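Ethanolamine utilization protein EutN/carboxysome structural protein Ccml (Halothece sp., PDB 6OWG) probably forms pentameric shell vertices that close the corners of carboxysome-like bacterial microcompartments, as in other members of the EutN/CcmL family. Local coordinates at residues A44-A49 with E67-R72. Residues are numbered along the deposited sequence; the frame is centred on the assembly and turned at random.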
loop_
_atom_site.group_PDB
_atom_site.type_symbol
_atom_site.label_atom_id
_atom_site.label_comp_id
_atom_site.label_asym_id
_atom_site.label_seq_id
_atom_site.Cartn_x
_atom_site.Cartn_y
_atom_site.Cartn_z
ATOM N N ALA D 44 -103.256 0.565 -10.346
ATOM C CA ALA D 44 -102.326 -0.203 -11.154
ATOM C C ALA D 44 -102.586 -1.691 -10.971
ATOM O O ALA D 44 -103.026 -2.142 -9.913
ATOM C CB ALA D 44 -100.888 0.129 -10.772
ATOM N N ASP D 45 -102.309 -2.463 -12.020
ATOM C CA ASP D 45 -102.629 -3.888 -12.056
ATOM C C ASP D 45 -101.401 -4.688 -12.476
ATOM O O ASP D 45 -101.237 -5.013 -13.662
ATOM C CB ASP D 45 -103.801 -4.147 -12.998
ATOM C CG ASP D 45 -104.293 -5.567 -12.930
ATOM O OD1 ASP D 45 -104.972 -5.909 -11.943
ATOM O OD2 ASP D 45 -104.013 -6.340 -13.865
ATOM N N PRO D 46 -100.515 -5.023 -11.535
ATOM C CA PRO D 46 -99.416 -5.938 -11.876
ATOM C C PRO D 46 -99.861 -7.387 -11.933
ATOM O O PRO D 46 -99.352 -8.151 -12.760
ATOM C CB PRO D 46 -98.400 -5.712 -10.746
ATOM C CG PRO D 46 -98.924 -4.560 -9.953
ATOM C CD PRO D 46 -100.390 -4.528 -10.160
ATOM N N VAL D 47 -100.785 -7.784 -11.068
ATOM C CA VAL D 47 -101.382 -9.111 -11.085
ATOM C C VAL D 47 -102.525 -9.058 -12.083
ATOM O O VAL D 47 -103.519 -8.367 -11.839
ATOM C CB VAL D 47 -101.887 -9.510 -9.690
ATOM C CG1 VAL D 47 -102.493 -10.893 -9.718
ATOM C CG2 VAL D 47 -100.772 -9.416 -8.675
ATOM N N GLY D 48 -102.394 -9.787 -13.191
ATOM C CA GLY D 48 -103.251 -9.572 -14.348
ATOM C C GLY D 48 -104.699 -9.943 -14.087
ATOM O O GLY D 48 -105.038 -11.135 -14.013
ATOM N N ALA D 49 -105.563 -8.940 -13.970
ATOM C CA ALA D 49 -106.947 -9.116 -13.559
ATOM C C ALA D 49 -107.870 -8.567 -14.633
ATOM O O ALA D 49 -107.668 -7.450 -15.118
ATOM C CB ALA D 49 -107.215 -8.412 -12.229
ATOM N N GLU D 67 -91.323 -3.005 -6.418
ATOM C CA GLU D 67 -89.980 -2.817 -6.989
ATOM C C GLU D 67 -89.952 -2.432 -8.471
ATOM O O GLU D 67 -88.872 -2.204 -9.022
ATOM C CB GLU D 67 -89.041 -4.027 -6.760
ATOM C CG GLU D 67 -89.118 -5.245 -7.696
ATOM C CD GLU D 67 -89.859 -6.435 -7.099
ATOM O OE1 GLU D 67 -90.479 -6.295 -6.024
ATOM O OE2 GLU D 67 -89.831 -7.518 -7.721
ATOM N N TYR D 68 -91.107 -2.338 -9.127
ATOM C CA TYR D 68 -91.190 -1.654 -10.409
ATOM C C TYR D 68 -92.210 -0.527 -10.396
ATOM O O TYR D 68 -92.440 0.094 -11.438
ATOM C CB TYR D 68 -91.509 -2.629 -11.547
ATOM C CG TYR D 68 -92.486 -3.733 -11.216
ATOM C CD1 TYR D 68 -92.036 -5.016 -10.925
ATOM C CD2 TYR D 68 -93.856 -3.502 -11.219
ATOM C CE1 TYR D 68 -92.922 -6.033 -10.630
ATOM C CE2 TYR D 68 -94.752 -4.515 -10.928
ATOM C CZ TYR D 68 -94.277 -5.777 -10.633
ATOM O OH TYR D 68 -95.159 -6.790 -10.340
ATOM N N HIS D 69 -92.825 -0.256 -9.245
ATOM C CA HIS D 69 -93.673 0.908 -9.045
ATOM C C HIS D 69 -93.060 1.893 -8.062
ATOM O O HIS D 69 -93.779 2.725 -7.507
ATOM C CB HIS D 69 -95.054 0.485 -8.547
ATOM C CG HIS D 69 -95.891 -0.207 -9.575
ATOM N ND1 HIS D 69 -97.080 -0.827 -9.264
ATOM C CD2 HIS D 69 -95.721 -0.365 -10.908
ATOM C CE1 HIS D 69 -97.606 -1.342 -10.361
ATOM N NE2 HIS D 69 -96.799 -1.077 -11.372
ATOM N N GLN D 70 -91.742 1.822 -7.848
ATOM C CA GLN D 70 -91.125 2.458 -6.686
ATOM C C GLN D 70 -91.086 3.975 -6.810
ATOM O O GLN D 70 -91.340 4.688 -5.833
ATOM C CB GLN D 70 -89.715 1.911 -6.481
ATOM C CG GLN D 70 -89.656 0.677 -5.610
ATOM C CD GLN D 70 -88.239 0.190 -5.399
ATOM O OE1 GLN D 70 -87.308 0.657 -6.050
ATOM N NE2 GLN D 70 -88.069 -0.753 -4.479
ATOM N N ASN D 71 -90.761 4.489 -7.988
ATOM C CA ASN D 71 -90.691 5.926 -8.209
ATOM C C ASN D 71 -91.825 6.406 -9.106
ATOM O O ASN D 71 -91.736 7.471 -9.721
ATOM C CB ASN D 71 -89.332 6.304 -8.790
ATOM C CG ASN D 71 -88.182 5.815 -7.931
ATOM O OD1 ASN D 71 -88.137 6.075 -6.728
ATOM N ND2 ASN D 71 -87.251 5.095 -8.542
ATOM N N ARG D 72 -92.893 5.625 -9.185
ATOM C CA ARG D 72 -94.089 5.875 -9.968
ATOM C C ARG D 72 -95.153 6.543 -9.111
ATOM O O ARG D 72 -95.346 6.165 -7.954
ATOM C CB ARG D 72 -94.643 4.570 -10.535
ATOM C CG ARG D 72 -93.713 3.873 -11.495
ATOM C CD ARG D 72 -94.441 2.780 -12.244
ATOM N NE ARG D 72 -93.541 2.015 -13.097
ATOM C CZ ARG D 72 -93.333 2.273 -14.382
ATOM N NH1 ARG D 72 -92.495 1.526 -15.082
ATOM N NH2 ARG D 72 -93.964 3.279 -14.966
#
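The imidazole of His69 reaches Ala44 and Pro46 with a single atom: CE1 lies 3.6 Å from Ala44 CB and 3.5 Å from Pro46 CG. This is the compact, buried part of the contact. Both apolar groups meet the flat ring obliquely, and it turns a carbon, CE1, to them. Its first torsion of -71° sets CG beside the backbone N and anti to the carbonyl carbon, which sends the ring out toward segment 44-49. Ala44, with its lone methyl, lets the imidazole come close, while Pro46 offers a rigid hydrocarbon ring.

Tyr68 forms the more open, partly exposed margin, where proline meets the phenol over a small area. Pro46 CB sits at the edge of the phenol ring, near its plane, 3.4 Å from Tyr68 OH and 3.8 Å from Tyr68 CE2. The same CE2 lies over one face of the His69 imidazole, offset toward the rim; the tyrosine ring is long enough to span from its sequence neighbour to the proline.

Each segment is also braced from within. The carboxylate of Asp45, whose CB points away from the contact, accepts the N-H of Ala49 on the syn side of OD2 (3.0 Å from Ala49 N), and the same oxygen takes a salt bridge from Lys23, elsewhere in the chain. Arg72 uses one of its several N-H groups, on NE, to reach Tyr68 O over 2.8 Å, in the carbonyl plane, tying the residue before the type I turn His69-Arg72 to the turn's last residue.

Leu16 of a neighbouring subunit packs on both Pro46 and Tyr68. Within the chain, the contact joins the end of strand 39-44 and the loop after it to the loop leading into strand 76-81, whose Met77 touches Pro46 and His69 and whose Ala76 and Val78 share backbone hydrogen bonds with Ala44.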